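Local structure of aminoacyl-histidine dipeptidase (Vibrio alginolyticus, 3MRU) at residues G218-C222 with C366-S370; R369-D373 with Y400-P405. The protein probably hydrolyses dipeptides, including Xaa-His substrates such as carnosine, as a zinc-binding metallopeptidase of the M20C family. The contacts are given in a common frame with arbitrary orientation. Numbering follows the deposited sequence.

Contact 1 of 2, residues G218-C222 with C366-S370; sequences GHSGC and CLIRS
Two guanidinium donors converge on one serine hydroxyl: Arg369 NE lies 2.9 Å and Arg369 NH2 3.0 Å from Ser220 OG, with N-H...O angles of 140° and 136°, so the oxygen is a shared acceptor at the edge of the guanidinium plane. Arg369 comes from extended strand 361-370 and reaches across with an m, t, t chain whose last torsion turns to -63°. The opposing backbone leaves the weakly bonded strand 218-219 and takes helical angles from Ser220 to Cys222; CA atoms come closest at Gly221-Arg369 (7.2 Å) and Ser220-Leu367 (8.0 Å). The contact packs the segment after strand 218-219 on the large mixed sheet of the non-catalytic (lid) domain of this M20 enzyme; neighbouring strand 346-358 also touches Ser220 and Arg369. Backbone bonds tie Gly218 to Ile262 and Ser220 to Asn260. Within the segment, Cys222 N donates to His219 ND1 (2.9 Å, 167°), and His219 N is bonded to Asp223 OD2. Gly221 N and Arg369 NE, 3.3 Å apart, are both donors and form no bond. Lacking a side chain, Gly221 lets the guanidinium lie against its CA, 3.1 Å from Arg369 NE; a beta carbon there would lie 2.9 Å from Arg369 CZ.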
loop_
_atom_site.group_PDB
_atom_site.type_symbol
_atom_site.label_atom_id
_atom_site.label_comp_id
_atom_site.label_asym_id
_atom_site.label_seq_id
_atom_site.Cartn_x
_atom_site.Cartn_y
_atom_site.Cartn_z
ATOM N N GLY A 218 10.880 1.041 9.008
ATOM C CA GLY A 218 9.939 1.734 8.144
ATOM C C GLY A 218 9.140 0.769 7.302
ATOM O O GLY A 218 9.270 -0.452 7.415
ATOM N N HIS A 219 8.320 1.335 6.442
ATOM C CA HIS A 219 7.465 0.568 5.595
ATOM C C HIS A 219 8.131 0.416 4.229
ATOM O O HIS A 219 8.417 1.410 3.554
ATOM C CB HIS A 219 6.164 1.329 5.512
ATOM C CG HIS A 219 5.272 0.911 4.391
ATOM N ND1 HIS A 219 5.207 1.607 3.203
ATOM C CD2 HIS A 219 4.372 -0.091 4.297
ATOM C CE1 HIS A 219 4.317 1.033 2.415
ATOM N NE2 HIS A 219 3.791 0.006 3.057
ATOM N N SER A 220 8.366 -0.829 3.818
ATOM C CA SER A 220 9.052 -1.144 2.561
ATOM C C SER A 220 8.621 -0.305 1.357
ATOM O O SER A 220 9.362 -0.173 0.395
ATOM C CB SER A 220 8.907 -2.633 2.223
ATOM O OG SER A 220 7.838 -2.887 1.326
ATOM N N GLY A 221 7.422 0.245 1.392
ATOM C CA GLY A 221 6.928 0.997 0.249
ATOM C C GLY A 221 6.998 2.502 0.116
ATOM O O GLY A 221 7.460 3.035 -0.903
ATOM N N CYS A 222 6.532 3.183 1.158
ATOM C CA CYS A 222 6.502 4.629 1.183
ATOM C C CYS A 222 7.872 5.126 1.722
ATOM O O CYS A 222 8.258 6.266 1.436
ATOM C CB CYS A 222 5.323 5.162 2.012
ATOM S SG CYS A 222 3.709 5.233 1.091
ATOM N N CYS A 366 11.047 -11.585 0.820
ATOM C CA CYS A 366 11.204 -10.246 0.289
ATOM C C CYS A 366 10.048 -9.818 -0.613
ATOM O O CYS A 366 9.236 -10.635 -1.053
ATOM C CB CYS A 366 12.545 -10.123 -0.450
ATOM S SG CYS A 366 12.543 -10.905 -2.075
ATOM N N LEU A 367 9.985 -8.521 -0.890
ATOM C CA LEU A 367 8.833 -7.969 -1.572
ATOM C C LEU A 367 9.242 -6.912 -2.590
ATOM O O LEU A 367 9.735 -5.843 -2.231
ATOM C CB LEU A 367 7.836 -7.406 -0.550
ATOM C CG LEU A 367 6.650 -6.577 -1.049
ATOM C CD1 LEU A 367 5.727 -7.404 -1.902
ATOM C CD2 LEU A 367 5.886 -6.024 0.117
ATOM N N ILE A 368 9.035 -7.222 -3.863
ATOM C CA ILE A 368 9.423 -6.312 -4.917
ATOM C C ILE A 368 8.260 -5.395 -5.193
ATOM O O ILE A 368 7.107 -5.853 -5.306
ATOM C CB ILE A 368 9.803 -7.066 -6.210
ATOM C CG1 ILE A 368 10.880 -8.107 -5.909
ATOM C CG2 ILE A 368 10.263 -6.100 -7.268
ATOM C CD1 ILE A 368 11.080 -9.162 -6.997
ATOM N N ARG A 369 8.560 -4.104 -5.295
ATOM C CA ARG A 369 7.584 -3.100 -5.683
ATOM C C ARG A 369 8.036 -2.439 -6.962
ATOM O O ARG A 369 9.243 -2.354 -7.229
ATOM C CB ARG A 369 7.506 -2.040 -4.630
ATOM C CG ARG A 369 6.928 -2.498 -3.377
ATOM C CD ARG A 369 7.054 -1.371 -2.408
ATOM N NE ARG A 369 6.589 -1.733 -1.077
ATOM C CZ ARG A 369 5.340 -2.070 -0.794
ATOM N NH1 ARG A 369 4.432 -2.126 -1.761
ATOM N NH2 ARG A 369 5.013 -2.385 0.446
ATOM N N SER A 370 7.068 -1.961 -7.743
ATOM C CA SER A 370 7.353 -1.244 -8.974
ATOM C C SER A 370 6.110 -0.563 -9.549
ATOM O O SER A 370 4.993 -1.051 -9.378
ATOM C CB SER A 370 8.052 -2.157 -9.978
ATOM O OG SER A 370 8.313 -1.424 -11.155
#

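Contact 2 of 2, residues R369-D373 with Y400-P405; sequences RSLID and YPGWKP
Leu371, Lys404 and Asp373 lose the most surface here, as strand 361-370 ends and the chain turns into helix 373-389 beside the irregular segment 400-405. The turn follows from the backbone: Leu371 is helical (-88/-50), Ile372 is extended (-80/119) at the N-cap position, and Asp373 opens the helix, while Ser370 OG donates to Ile372 O at 2.6 Å. The backbones come nearest at Leu371-Gly402, CA to CA 4.9 Å. Leu371, in its m, t rotamer, brings CD1 to 3.9 Å from Pro405 CD, an apolar contact, and rests on Ala185 of strand 181-199. The aliphatic chain of Lys404 runs past Ile372 CD1, nearest at CB (3.2 Å) and still 3.5 Å away at CE. Asp373 (m) points across and receives the Gly402 amide, with Gly402 N to Asp373 OD1 2.8 Å (140°) and a weak bond to Asp373 OD2 at 3.3 Å. Space is tight at Gly402, where a beta carbon would lie 2.7 Å from Ser370 O. Strands 361-370 and 393-400 both run antiparallel to 181-199 between them, so the contact joins the C-terminal ends of the two parallel strands of a split beta-alpha-beta unit linked by helix 373-389.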
loop_
_atom_site.group_PDB
_atom_site.type_symbol
_atom_site.label_atom_id
_atom_site.label_comp_id
_atom_site.label_asym_id
_atom_site.label_seq_id
_atom_site.Cartn_x
_atom_site.Cartn_y
_atom_site.Cartn_z
ATOM N N ARG A 369 8.560 -4.104 -5.295
ATOM C CA ARG A 369 7.584 -3.100 -5.683
ATOM C C ARG A 369 8.036 -2.439 -6.962
ATOM O O ARG A 369 9.243 -2.354 -7.229
ATOM C CB ARG A 369 7.506 -2.040 -4.630
ATOM C CG ARG A 369 6.928 -2.498 -3.377
ATOM C CD ARG A 369 7.054 -1.371 -2.408
ATOM N NE ARG A 369 6.589 -1.733 -1.077
ATOM C CZ ARG A 369 5.340 -2.070 -0.794
ATOM N NH1 ARG A 369 4.432 -2.126 -1.761
ATOM N NH2 ARG A 369 5.013 -2.385 0.446
ATOM N N SER A 370 7.068 -1.961 -7.743
ATOM C CA SER A 370 7.353 -1.244 -8.974
ATOM C C SER A 370 6.110 -0.563 -9.549
ATOM O O SER A 370 4.993 -1.051 -9.378
ATOM C CB SER A 370 8.052 -2.157 -9.978
ATOM O OG SER A 370 8.313 -1.424 -11.155
ATOM N N LEU A 371 6.336 0.540 -10.266
ATOM C CA LEU A 371 5.284 1.254 -10.977
ATOM C C LEU A 371 5.191 0.599 -12.339
ATOM O O LEU A 371 4.101 0.228 -12.780
ATOM C CB LEU A 371 5.603 2.731 -11.145
ATOM C CG LEU A 371 6.252 3.509 -10.003
ATOM C CD1 LEU A 371 6.586 4.900 -10.484
ATOM C CD2 LEU A 371 5.332 3.597 -8.810
ATOM N N ILE A 372 6.327 0.442 -13.015
ATOM C CA ILE A 372 6.301 -0.334 -14.260
ATOM C C ILE A 372 6.327 -1.837 -13.924
ATOM O O ILE A 372 7.261 -2.338 -13.293
ATOM C CB ILE A 372 7.407 0.067 -15.295
ATOM C CG1 ILE A 372 7.355 1.575 -15.600
ATOM C CG2 ILE A 372 7.249 -0.762 -16.594
ATOM C CD1 ILE A 372 6.103 2.102 -16.316
ATOM N N ASP A 373 5.284 -2.547 -14.329
ATOM C CA ASP A 373 5.196 -3.963 -14.033
ATOM C C ASP A 373 6.265 -4.732 -14.791
ATOM O O ASP A 373 6.645 -5.846 -14.406
ATOM C CB ASP A 373 3.802 -4.485 -14.357
ATOM C CG ASP A 373 2.715 -3.826 -13.495
ATOM O OD1 ASP A 373 3.031 -3.408 -12.342
ATOM O OD2 ASP A 373 1.552 -3.719 -13.973
ATOM N N TYR A 400 0.354 -8.179 -7.726
ATOM C CA TYR A 400 -0.680 -7.196 -8.079
ATOM C C TYR A 400 -0.139 -6.044 -8.940
ATOM O O TYR A 400 0.956 -5.530 -8.701
ATOM C CB TYR A 400 -1.371 -6.652 -6.828
ATOM C CG TYR A 400 -0.433 -6.077 -5.784
ATOM C CD1 TYR A 400 -0.184 -4.699 -5.723
ATOM C CD2 TYR A 400 0.204 -6.906 -4.853
ATOM C CE1 TYR A 400 0.672 -4.160 -4.773
ATOM C CE2 TYR A 400 1.059 -6.372 -3.889
ATOM C CZ TYR A 400 1.283 -4.999 -3.862
ATOM O OH TYR A 400 2.116 -4.462 -2.925
ATOM N N PRO A 401 -0.920 -5.623 -9.937
ATOM C CA PRO A 401 -0.471 -4.637 -10.917
ATOM C C PRO A 401 -0.197 -3.255 -10.350
ATOM O O PRO A 401 -0.788 -2.853 -9.356
ATOM C CB PRO A 401 -1.641 -4.566 -11.902
ATOM C CG PRO A 401 -2.809 -5.078 -11.137
ATOM C CD PRO A 401 -2.293 -6.087 -10.198
ATOM N N GLY A 402 0.722 -2.547 -10.997
ATOM C CA GLY A 402 1.050 -1.175 -10.645
ATOM C C GLY A 402 0.385 -0.233 -11.623
ATOM O O GLY A 402 -0.234 -0.682 -12.593
ATOM N N TRP A 403 0.528 1.066 -11.369
ATOM C CA TRP A 403 -0.095 2.111 -12.164
ATOM C C TRP A 403 0.976 3.111 -12.631
ATOM O O TRP A 403 1.422 3.960 -11.844
ATOM C CB TRP A 403 -1.185 2.771 -11.308
ATOM C CG TRP A 403 -1.839 4.032 -11.840
ATOM C CD1 TRP A 403 -1.977 4.428 -13.154
ATOM C CD2 TRP A 403 -2.495 5.037 -11.056
ATOM N NE1 TRP A 403 -2.635 5.630 -13.219
ATOM C CE2 TRP A 403 -2.976 6.023 -11.951
ATOM C CE3 TRP A 403 -2.715 5.203 -9.676
ATOM C CZ2 TRP A 403 -3.665 7.158 -11.514
ATOM C CZ3 TRP A 403 -3.388 6.330 -9.240
ATOM C CH2 TRP A 403 -3.862 7.293 -10.160
ATOM N N LYS A 404 1.392 3.016 -13.902
ATOM C CA LYS A 404 2.479 3.868 -14.387
ATOM C C LYS A 404 2.038 5.309 -14.604
ATOM O O LYS A 404 1.051 5.558 -15.286
ATOM C CB LYS A 404 3.187 3.267 -15.625
ATOM C CG LYS A 404 2.651 3.639 -17.032
ATOM C CD LYS A 404 3.337 2.832 -18.148
ATOM C CE LYS A 404 3.074 1.334 -17.953
ATOM N NZ LYS A 404 3.407 0.471 -19.129
ATOM N N PRO A 405 2.759 6.264 -14.007
ATOM C CA PRO A 405 2.415 7.673 -14.173
ATOM C C PRO A 405 2.802 8.267 -15.543
ATOM O O PRO A 405 3.971 8.288 -15.920
ATOM C CB PRO A 405 3.178 8.355 -13.030
ATOM C CG PRO A 405 4.340 7.478 -12.763
ATOM C CD PRO A 405 3.930 6.075 -13.134
#

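The two contacts overlap at the end of strand 361-370, sharing Arg369 and Ser370, with centres about 12 Å apart. Contact 1 is the more buried (four of five touching residues), yet it covers only 160 Å² and depends on a side-chain donor pair reaching one hydroxyl. Contact 2 covers 363 Å², runs out to the exposed Lys404, and combines apolar packing with a carboxylate that accepts a backbone amide. Segment 218-222 leaves a short pairing with 261-262 and lies over the face of strand 361-370 from which Leu367 and Arg369 project, whereas 400-405 leads from strand 393-400 toward helix 410-420, with the Trp403 side chain about 9 Å from that of the zinc ligand Asp173.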